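Local structure of putative dehydrogenase (Pseudomonas fluorescens, 6UUG) at residues V105-R117 / W128-N141. The protein acts as a two-component flavin-dependent monooxygenase on methanesulfinate in bacterial sulfur assimilation. Sequence-based numbering, arbitrary orientation. Where two conformers were deposited one is given.
Sequences VFGFHHLMLATVR and WFEQTARQNWFWGN
Trp139 lies against helix 105-117, its CB 3.8 Å from CB of Met112, and reaches helix 128-135 through NE1. With chi1 at -74°, CG lies anti to the carbonyl carbon and the indole runs along helix 105-117. CD1 passes His109 CE1, the two rings meeting obliquely. Over one indole face, Leu113 CD2 sits 3.8 Å from the centroid of the five-membered ring of Trp139 and 17° off its normal, a CH-pi contact. Trp139 NE1 donates to Thr132 OG1 (2.8 Å), which in turn donates to the carbonyl of Trp128, so the pyrrole edge is tied to helix 128-135. At the far rim, Trp139 CZ3 touches Val116 CG1 (3.9 Å), and CH2 lies over a face of the Trp128 ring.

The backbone of Trp139 is held too: its N donates to His109 ND1 at 3.0 Å, nearly straight and in the imidazole plane, while His109 NE2 bonds Leu70 O, fixing the ring at both nitrogens. A water donates to both Val105 O and Trp139 O.

The helix axes run 154° apart, nearly antiparallel: a buried helical hairpin leading into the first strand of the beta domain, as in the acyl-CoA dehydrogenase fold.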
ATOM      1  N   VAL A 105     -10.760  29.982  -3.488  1.00 31.56           N
ATOM      2  CA  VAL A 105     -10.996  31.383  -3.154  1.00 32.15           C
ATOM      3  C   VAL A 105     -12.403  31.578  -2.618  1.00 29.36           C
ATOM      4  O   VAL A 105     -12.619  32.449  -1.777  1.00 30.73           O
ATOM      5  CB  VAL A 105     -10.725  32.301  -4.358  1.00 29.89           C
ATOM      6  CG1 VAL A 105      -9.226  32.333  -4.635  1.00 34.98           C
ATOM      7  CG2 VAL A 105     -11.521  31.863  -5.564  1.00 35.46           C
ATOM      8  N   PHE A 106     -13.373  30.783  -3.083  1.00 30.24           N
ATOM      9  CA  PHE A 106     -14.727  30.862  -2.526  1.00 31.49           C
ATOM     10  C   PHE A 106     -14.741  30.412  -1.068  1.00 31.17           C
ATOM     11  O   PHE A 106     -15.285  31.104  -0.194  1.00 30.74           O
ATOM     12  CB  PHE A 106     -15.690  30.022  -3.370  1.00 30.54           C
ATOM     13  CG  PHE A 106     -17.108  30.025  -2.863  1.00 32.48           C
ATOM     14  CD1 PHE A 106     -17.946  31.098  -3.129  1.00 35.84           C
ATOM     15  CD2 PHE A 106     -17.600  28.961  -2.123  1.00 32.26           C
ATOM     16  CE1 PHE A 106     -19.251  31.112  -2.672  1.00 34.30           C
ATOM     17  CE2 PHE A 106     -18.915  28.969  -1.655  1.00 33.08           C
ATOM     18  CZ  PHE A 106     -19.742  30.050  -1.933  1.00 31.16           C
ATOM     19  N   GLY A 107     -14.139  29.255  -0.785  1.00 32.72           N
ATOM     20  CA  GLY A 107     -14.067  28.785   0.588  1.00 28.84           C
ATOM     21  C   GLY A 107     -13.297  29.727   1.496  1.00 27.64           C
ATOM     22  O   GLY A 107     -13.705  29.972   2.637  1.00 31.23           O
ATOM     23  N   PHE A 108     -12.194  30.296   0.998  1.00 28.63           N
ATOM     24  CA  PHE A 108     -11.435  31.226   1.827  1.00 32.16           C
ATOM     25  C   PHE A 108     -12.195  32.529   2.060  1.00 33.27           C
ATOM     26  O   PHE A 108     -12.074  33.121   3.131  1.00 31.28           O
ATOM     27  CB  PHE A 108     -10.067  31.493   1.204  1.00 36.91           C
ATOM     28  CG  PHE A 108      -8.964  30.710   1.847  1.00 38.90           C
ATOM     29  CD1 PHE A 108      -9.163  29.396   2.221  1.00 42.03           C
ATOM     30  CD2 PHE A 108      -7.726  31.290   2.081  1.00 49.12           C
ATOM     31  CE1 PHE A 108      -8.145  28.665   2.826  1.00 48.87           C
ATOM     32  CE2 PHE A 108      -6.706  30.566   2.680  1.00 50.42           C
ATOM     33  CZ  PHE A 108      -6.918  29.252   3.049  1.00 46.04           C
ATOM     34  N   HIS A 109     -12.985  32.982   1.081  1.00 32.75           N
ATOM     35  CA  HIS A 109     -13.876  34.115   1.318  1.00 31.87           C
ATOM     36  C   HIS A 109     -14.752  33.873   2.553  1.00 29.49           C
ATOM     37  O   HIS A 109     -14.816  34.707   3.464  1.00 30.00           O
ATOM     38  CB  HIS A 109     -14.717  34.370   0.057  1.00 29.88           C
ATOM     39  CG  HIS A 109     -15.942  35.190   0.297  1.00 34.07           C
ATOM     40  ND1 HIS A 109     -15.931  36.568   0.267  1.00 34.05           N
ATOM     41  CD2 HIS A 109     -17.215  34.827   0.587  1.00 32.34           C
ATOM     42  CE1 HIS A 109     -17.149  37.019   0.523  1.00 33.01           C
ATOM     43  NE2 HIS A 109     -17.945  35.984   0.726  1.00 34.65           N
ATOM     44  N   HIS A 110     -15.398  32.706   2.635  1.00 30.82           N
ATOM     45  CA  HIS A 110     -16.269  32.487   3.793  1.00 29.39           C
ATOM     46  C   HIS A 110     -15.463  32.269   5.070  1.00 30.74           C
ATOM     47  O   HIS A 110     -15.946  32.574   6.170  1.00 31.89           O
ATOM     48  CB  HIS A 110     -17.231  31.329   3.509  1.00 30.17           C
ATOM     49  CG  HIS A 110     -18.251  31.672   2.465  1.00 30.58           C
ATOM     50  ND1 HIS A 110     -19.287  32.544   2.715  1.00 33.13           N
ATOM     51  CD2 HIS A 110     -18.353  31.329   1.159  1.00 32.31           C
ATOM     52  CE1 HIS A 110     -20.004  32.701   1.617  1.00 31.36           C
ATOM     53  NE2 HIS A 110     -19.455  31.979   0.655  1.00 31.32           N
ATOM     54  N   LEU A 111     -14.240  31.745   4.947  1.00 28.99           N
ATOM     55  CA  LEU A 111     -13.347  31.678   6.103  1.00 30.74           C
ATOM     56  C   LEU A 111     -12.983  33.072   6.615  1.00 32.44           C
ATOM     57  O   LEU A 111     -12.876  33.281   7.830  1.00 30.67           O
ATOM     58  CB  LEU A 111     -12.076  30.892   5.750  1.00 29.84           C
ATOM     59  CG  LEU A 111     -11.004  30.819   6.841  1.00 32.05           C
ATOM     60  CD1 LEU A 111     -11.480  30.020   8.033  1.00 27.60           C
ATOM     61  CD2 LEU A 111      -9.719  30.189   6.276  1.00 33.84           C
ATOM     62  N   MET A 112     -12.775  34.035   5.710  1.00 33.19           N
ATOM     63  CA  MET A 112     -12.480  35.400   6.158  1.00 31.16           C
ATOM     64  C   MET A 112     -13.663  35.994   6.915  1.00 30.48           C
ATOM     65  O   MET A 112     -13.482  36.657   7.945  1.00 31.88           O
ATOM     66  CB  MET A 112     -12.119  36.296   4.972  1.00 31.14           C
ATOM     67  CG  MET A 112     -10.889  35.861   4.170  1.00 31.66           C
ATOM     68  SD  MET A 112      -9.435  35.477   5.167  1.00 38.55           S
ATOM     69  CE  MET A 112      -9.233  33.720   4.836  1.00 36.23           C
ATOM     70  N   LEU A 113     -14.884  35.749   6.431  1.00 31.74           N
ATOM     71  CA  LEU A 113     -16.065  36.196   7.164  1.00 32.57           C
ATOM     72  C   LEU A 113     -16.156  35.523   8.529  1.00 33.86           C
ATOM     73  O   LEU A 113     -16.493  36.168   9.527  1.00 32.49           O
ATOM     74  CB  LEU A 113     -17.320  35.922   6.336  1.00 33.81           C
ATOM     75  CG  LEU A 113     -17.507  36.765   5.079  1.00 32.02           C
ATOM     76  CD1 LEU A 113     -18.767  36.303   4.361  1.00 33.46           C
ATOM     77  CD2 LEU A 113     -17.627  38.247   5.479  1.00 36.19           C
ATOM     78  N   ALA A 114     -15.842  34.225   8.597  1.00 32.45           N
ATOM     79  CA  ALA A 114     -15.827  33.542   9.885  1.00 31.56           C
ATOM     80  C   ALA A 114     -14.804  34.152  10.826  1.00 32.70           C
ATOM     81  O   ALA A 114     -15.022  34.187  12.044  1.00 33.58           O
ATOM     82  CB  ALA A 114     -15.525  32.052   9.699  1.00 31.80           C
ATOM     83  N   THR A 115     -13.688  34.629  10.272  1.00 32.28           N
ATOM     84  CA  THR A 115     -12.618  35.216  11.074  1.00 32.73           C
ATOM     85  C   THR A 115     -13.090  36.476  11.798  1.00 34.34           C
ATOM     86  O   THR A 115     -12.859  36.629  13.002  1.00 35.20           O
ATOM     87  CB  THR A 115     -11.418  35.531  10.179  1.00 33.58           C
ATOM     88  OG1 THR A 115     -10.959  34.326   9.549  1.00 34.29           O
ATOM     89  CG2 THR A 115     -10.280  36.102  11.001  1.00 37.14           C
ATOM     90  N   VAL A 116     -13.729  37.408  11.079  1.00 36.40           N
ATOM     91  CA  VAL A 116     -14.228  38.599  11.766  1.00 37.83           C
ATOM     92  C   VAL A 116     -15.353  38.219  12.725  1.00 34.82           C
ATOM     93  O   VAL A 116     -15.463  38.776  13.829  1.00 34.34           O
ATOM     94  CB  VAL A 116     -14.655  39.701  10.764  1.00 34.16           C
ATOM     95  CG1 VAL A 116     -13.480  40.166   9.936  1.00 34.72           C
ATOM     96  CG2 VAL A 116     -15.797  39.268   9.868  1.00 37.09           C
ATOM     97  N   ARG A 117     -16.173  37.232  12.350  1.00 34.71           N
ATOM     98  CA  ARG A 117     -17.280  36.825  13.212  1.00 32.25           C
ATOM     99  C   ARG A 117     -16.774  36.274  14.539  1.00 35.73           C
ATOM    100  O   ARG A 117     -17.339  36.568  15.598  1.00 35.03           O
ATOM    101  CB  ARG A 117     -18.141  35.779  12.498  1.00 30.56           C
ATOM    102  CG  ARG A 117     -19.176  35.075  13.397  1.00 35.82           C
ATOM    103  CD  ARG A 117     -20.261  36.046  13.840  1.00 38.83           C
ATOM    104  NE  ARG A 117     -21.222  35.442  14.767  1.00 41.70           N
ATOM    105  CZ  ARG A 117     -21.051  35.337  16.086  1.00 39.36           C
ATOM    106  NH1 ARG A 117     -19.944  35.777  16.674  1.00 38.38           N
ATOM    107  NH2 ARG A 117     -21.998  34.781  16.829  1.00 43.31           N
ATOM    108  N   TRP A 128     -19.863  44.670   8.816  1.00 37.87           N
ATOM    109  CA  TRP A 128     -19.132  44.006   7.739  1.00 39.20           C
ATOM    110  C   TRP A 128     -20.003  42.971   7.036  1.00 35.30           C
ATOM    111  O   TRP A 128     -19.959  42.857   5.804  1.00 37.07           O
ATOM    112  CB  TRP A 128     -17.854  43.367   8.284  1.00 39.02           C
ATOM    113  CG  TRP A 128     -16.740  44.360   8.470  1.00 42.15           C
ATOM    114  CD1 TRP A 128     -16.507  45.483   7.720  1.00 43.46           C
ATOM    115  CD2 TRP A 128     -15.710  44.319   9.464  1.00 38.89           C
ATOM    116  NE1 TRP A 128     -15.390  46.139   8.189  1.00 41.34           N
ATOM    117  CE2 TRP A 128     -14.890  45.447   9.262  1.00 39.67           C
ATOM    118  CE3 TRP A 128     -15.407  43.439  10.510  1.00 38.32           C
ATOM    119  CZ2 TRP A 128     -13.790  45.720  10.070  1.00 38.23           C
ATOM    120  CZ3 TRP A 128     -14.316  43.707  11.307  1.00 40.39           C
ATOM    121  CH2 TRP A 128     -13.515  44.839  11.083  1.00 40.43           C
ATOM    122  N   PHE A 129     -20.794  42.210   7.801  1.00 37.45           N
ATOM    123  CA  PHE A 129     -21.718  41.240   7.208  1.00 36.75           C
ATOM    124  C   PHE A 129     -22.783  41.936   6.367  1.00 35.52           C
ATOM    125  O   PHE A 129     -23.086  41.514   5.247  1.00 35.74           O
ATOM    126  CB  PHE A 129     -22.389  40.404   8.300  1.00 38.39           C
ATOM    127  CG  PHE A 129     -21.585  39.214   8.763  1.00 35.52           C
ATOM    128  CD1 PHE A 129     -20.226  39.135   8.518  1.00 34.15           C
ATOM    129  CD2 PHE A 129     -22.204  38.169   9.437  1.00 35.20           C
ATOM    130  CE1 PHE A 129     -19.486  38.022   8.948  1.00 34.43           C
ATOM    131  CE2 PHE A 129     -21.487  37.058   9.870  1.00 36.92           C
ATOM    132  CZ  PHE A 129     -20.119  36.984   9.617  1.00 34.46           C
ATOM    133  N   GLU A 130     -23.384  42.995   6.910  1.00 37.74           N
ATOM    134  CA  GLU A 130     -24.415  43.715   6.169  1.00 38.77           C
ATOM    135  C   GLU A 130     -23.872  44.283   4.862  1.00 36.69           C
ATOM    136  O   GLU A 130     -24.507  44.151   3.809  1.00 41.52           O
ATOM    137  CB  GLU A 130     -25.004  44.822   7.048  1.00 39.04           C
ATOM    138  CG  GLU A 130     -25.679  44.300   8.296  1.00 42.43           C
ATOM    139  CD  GLU A 130     -26.110  45.415   9.241  1.00 52.37           C
ATOM    140  OE1 GLU A 130     -25.514  46.513   9.176  1.00 54.01           O
ATOM    141  OE2 GLU A 130     -27.044  45.193  10.043  1.00 49.82           O
ATOM    142  N   GLN A 131     -22.695  44.912   4.900  1.00 36.15           N
ATOM    143  CA  GLN A 131     -22.158  45.494   3.669  1.00 37.30           C
ATOM    144  C   GLN A 131     -21.752  44.421   2.668  1.00 38.40           C
ATOM    145  O   GLN A 131     -21.906  44.604   1.453  1.00 39.06           O
ATOM    146  CB  GLN A 131     -20.976  46.403   3.982  1.00 43.38           C
ATOM    147  CG  GLN A 131     -21.327  47.593   4.857  1.00 44.77           C
ATOM    148  CD  GLN A 131     -20.102  48.398   5.233  1.00 55.11           C
ATOM    149  OE1 GLN A 131     -19.819  49.437   4.634  1.00 61.14           O
ATOM    150  NE2 GLN A 131     -19.354  47.911   6.220  1.00 51.71           N
ATOM    151  N   THR A 132     -21.219  43.297   3.154  1.00 40.44           N
ATOM    152  CA  THR A 132     -20.832  42.217   2.253  1.00 34.64           C
ATOM    153  C   THR A 132     -22.041  41.650   1.521  1.00 37.17           C
ATOM    154  O   THR A 132     -21.976  41.378   0.316  1.00 40.91           O
ATOM    155  CB  THR A 132     -20.114  41.116   3.049  1.00 36.78           C
ATOM    156  OG1 THR A 132     -18.898  41.644   3.594  1.00 35.00           O
ATOM    157  CG2 THR A 132     -19.797  39.923   2.166  1.00 35.11           C
ATOM    158  N   ALA A 133     -23.152  41.466   2.237  1.00 34.78           N
ATOM    159  CA  ALA A 133     -24.356  40.918   1.620  1.00 38.06           C
ATOM    160  C   ALA A 133     -24.990  41.914   0.658  1.00 43.53           C
ATOM    161  O   ALA A 133     -25.482  41.531  -0.412  1.00 44.80           O
ATOM    162  CB  ALA A 133     -25.354  40.519   2.707  1.00 38.36           C
ATOM    163  N   ARG A 134     -24.974  43.199   1.011  1.00 41.51           N
ATOM    164  CA  ARG A 134     -25.615  44.203   0.168  0.52 45.68           C
ATOM    165  C   ARG A 134     -24.805  44.468  -1.098  1.00 43.81           C
ATOM    166  O   ARG A 134     -25.375  44.643  -2.181  1.00 48.89           O
ATOM    167  CB  ARG A 134     -25.819  45.491   0.968  0.52 46.15           C
ATOM    168  CG  ARG A 134     -26.297  46.691   0.163  0.52 47.73           C
ATOM    169  CD  ARG A 134     -26.549  47.877   1.092  0.52 48.90           C
ATOM    170  NE  ARG A 134     -25.477  48.024   2.073  0.52 49.16           N
ATOM    171  CZ  ARG A 134     -24.502  48.922   1.990  0.52 52.08           C
ATOM    172  NH1 ARG A 134     -24.466  49.776   0.975  0.52 57.98           N
ATOM    173  NH2 ARG A 134     -23.569  48.972   2.927  0.52 49.35           N
ATOM    174  N   GLN A 135     -23.476  44.482  -0.990  1.00 44.39           N
ATOM    175  CA  GLN A 135     -22.618  44.875  -2.104  1.00 43.72           C
ATOM    176  C   GLN A 135     -21.803  43.730  -2.708  1.00 45.15           C
ATOM    177  O   GLN A 135     -20.971  43.983  -3.581  1.00 44.42           O
ATOM    178  CB  GLN A 135     -21.677  45.993  -1.655  1.00 45.95           C
ATOM    179  CG  GLN A 135     -22.381  47.116  -0.926  1.00 47.86           C
ATOM    180  CD  GLN A 135     -21.423  48.155  -0.398  1.00 50.51           C
ATOM    181  OE1 GLN A 135     -21.607  48.684   0.700  1.00 61.54           O
ATOM    182  NE2 GLN A 135     -20.388  48.459  -1.178  1.00 55.82           N
ATOM    183  N   ASN A 136     -22.026  42.487  -2.279  1.00 43.32           N
ATOM    184  CA  ASN A 136     -21.285  41.316  -2.769  1.00 42.78           C
ATOM    185  C   ASN A 136     -19.771  41.547  -2.754  1.00 39.01           C
ATOM    186  O   ASN A 136     -19.074  41.293  -3.737  1.00 40.35           O
ATOM    187  CB  ASN A 136     -21.749  40.899  -4.166  1.00 42.04           C
ATOM    188  CG  ASN A 136     -23.146  40.323  -4.164  1.00 46.64           C
ATOM    189  OD1 ASN A 136     -23.383  39.232  -3.646  1.00 50.63           O
ATOM    190  ND2 ASN A 136     -24.079  41.049  -4.755  1.00 49.37           N
ATOM    191  N   TRP A 137     -19.267  42.031  -1.619  1.00 37.87           N
ATOM    192  CA  TRP A 137     -17.828  42.144  -1.408  1.00 36.97           C
ATOM    193  C   TRP A 137     -17.177  40.763  -1.411  1.00 40.37           C
ATOM    194  O   TRP A 137     -17.664  39.840  -0.753  1.00 39.40           O
ATOM    195  CB  TRP A 137     -17.535  42.812  -0.071  1.00 40.67           C
ATOM    196  CG  TRP A 137     -17.796  44.283   0.015  1.00 42.27           C
ATOM    197  CD1 TRP A 137     -18.172  45.130  -0.994  1.00 43.91           C
ATOM    198  CD2 TRP A 137     -17.694  45.079   1.194  1.00 41.79           C
ATOM    199  NE1 TRP A 137     -18.306  46.415  -0.502  1.00 43.00           N
ATOM    200  CE2 TRP A 137     -18.019  46.405   0.839  1.00 44.03           C
ATOM    201  CE3 TRP A 137     -17.356  44.798   2.524  1.00 41.08           C
ATOM    202  CZ2 TRP A 137     -18.016  47.443   1.767  1.00 47.70           C
ATOM    203  CZ3 TRP A 137     -17.356  45.835   3.445  1.00 49.78           C
ATOM    204  CH2 TRP A 137     -17.681  47.138   3.059  1.00 48.09           C
ATOM    205  N   PHE A 138     -16.058  40.640  -2.125  1.00 35.86           N
ATOM    206  CA  PHE A 138     -15.245  39.425  -2.157  1.00 36.07           C
ATOM    207  C   PHE A 138     -14.091  39.624  -1.175  1.00 36.69           C
ATOM    208  O   PHE A 138     -13.321  40.581  -1.308  1.00 39.01           O
ATOM    209  CB  PHE A 138     -14.729  39.173  -3.582  1.00 36.98           C
ATOM    210  CG  PHE A 138     -14.682  37.706  -4.002  1.00 36.75           C
ATOM    211  CD1 PHE A 138     -14.079  36.747  -3.202  1.00 37.76           C
ATOM    212  CD2 PHE A 138     -15.229  37.308  -5.211  1.00 41.30           C
ATOM    213  CE1 PHE A 138     -14.025  35.405  -3.603  1.00 38.91           C
ATOM    214  CE2 PHE A 138     -15.193  35.975  -5.627  1.00 41.70           C
ATOM    215  CZ  PHE A 138     -14.585  35.018  -4.819  1.00 37.15           C
ATOM    216  N   TRP A 139     -13.987  38.747  -0.176  1.00 34.70           N
ATOM    217  CA  TRP A 139     -12.959  38.849   0.860  1.00 32.94           C
ATOM    218  C   TRP A 139     -11.773  37.952   0.519  1.00 37.28           C
ATOM    219  O   TRP A 139     -11.960  36.785   0.166  1.00 37.27           O
ATOM    220  CB  TRP A 139     -13.518  38.440   2.227  1.00 29.59           C
ATOM    221  CG  TRP A 139     -14.438  39.454   2.855  1.00 31.51           C
ATOM    222  CD1 TRP A 139     -15.647  39.867   2.373  1.00 35.54           C
ATOM    223  CD2 TRP A 139     -14.231  40.158   4.087  1.00 32.09           C
ATOM    224  NE1 TRP A 139     -16.205  40.790   3.230  1.00 34.51           N
ATOM    225  CE2 TRP A 139     -15.352  40.990   4.284  1.00 37.11           C
ATOM    226  CE3 TRP A 139     -13.196  40.180   5.035  1.00 35.09           C
ATOM    227  CZ2 TRP A 139     -15.478  41.824   5.394  1.00 37.49           C
ATOM    228  CZ3 TRP A 139     -13.321  41.007   6.142  1.00 35.27           C
ATOM    229  CH2 TRP A 139     -14.453  41.823   6.310  1.00 39.48           C
ATOM    230  N   GLY A 140     -10.557  38.493   0.657  1.00 36.16           N
ATOM    231  CA  GLY A 140      -9.343  37.772   0.342  1.00 40.02           C
ATOM    232  C   GLY A 140      -8.461  37.581   1.570  1.00 33.46           C
ATOM    233  O   GLY A 140      -8.721  38.124   2.649  1.00 38.15           O
ATOM    234  N   ASN A 141      -7.408  36.785   1.389  1.00 37.91           N
ATOM    235  CA  ASN A 141      -6.552  36.355   2.486  1.00 36.78           C
ATOM    236  C   ASN A 141      -5.191  37.025   2.399  1.00 43.45           C
ATOM    237  O   ASN A 141      -4.565  37.037   1.335  1.00 46.54           O
ATOM    238  CB  ASN A 141      -6.351  34.840   2.473  1.00 39.85           C
ATOM    239  CG  ASN A 141      -5.321  34.390   3.488  1.00 46.31           C
ATOM    240  OD1 ASN A 141      -5.502  34.572   4.686  1.00 38.39           O
ATOM    241  ND2 ASN A 141      -4.223  33.803   3.011  1.00 51.31           N
TER
HETATM  242  O   HOH W   1     -10.913  34.518  -1.197  1.00 34.69           O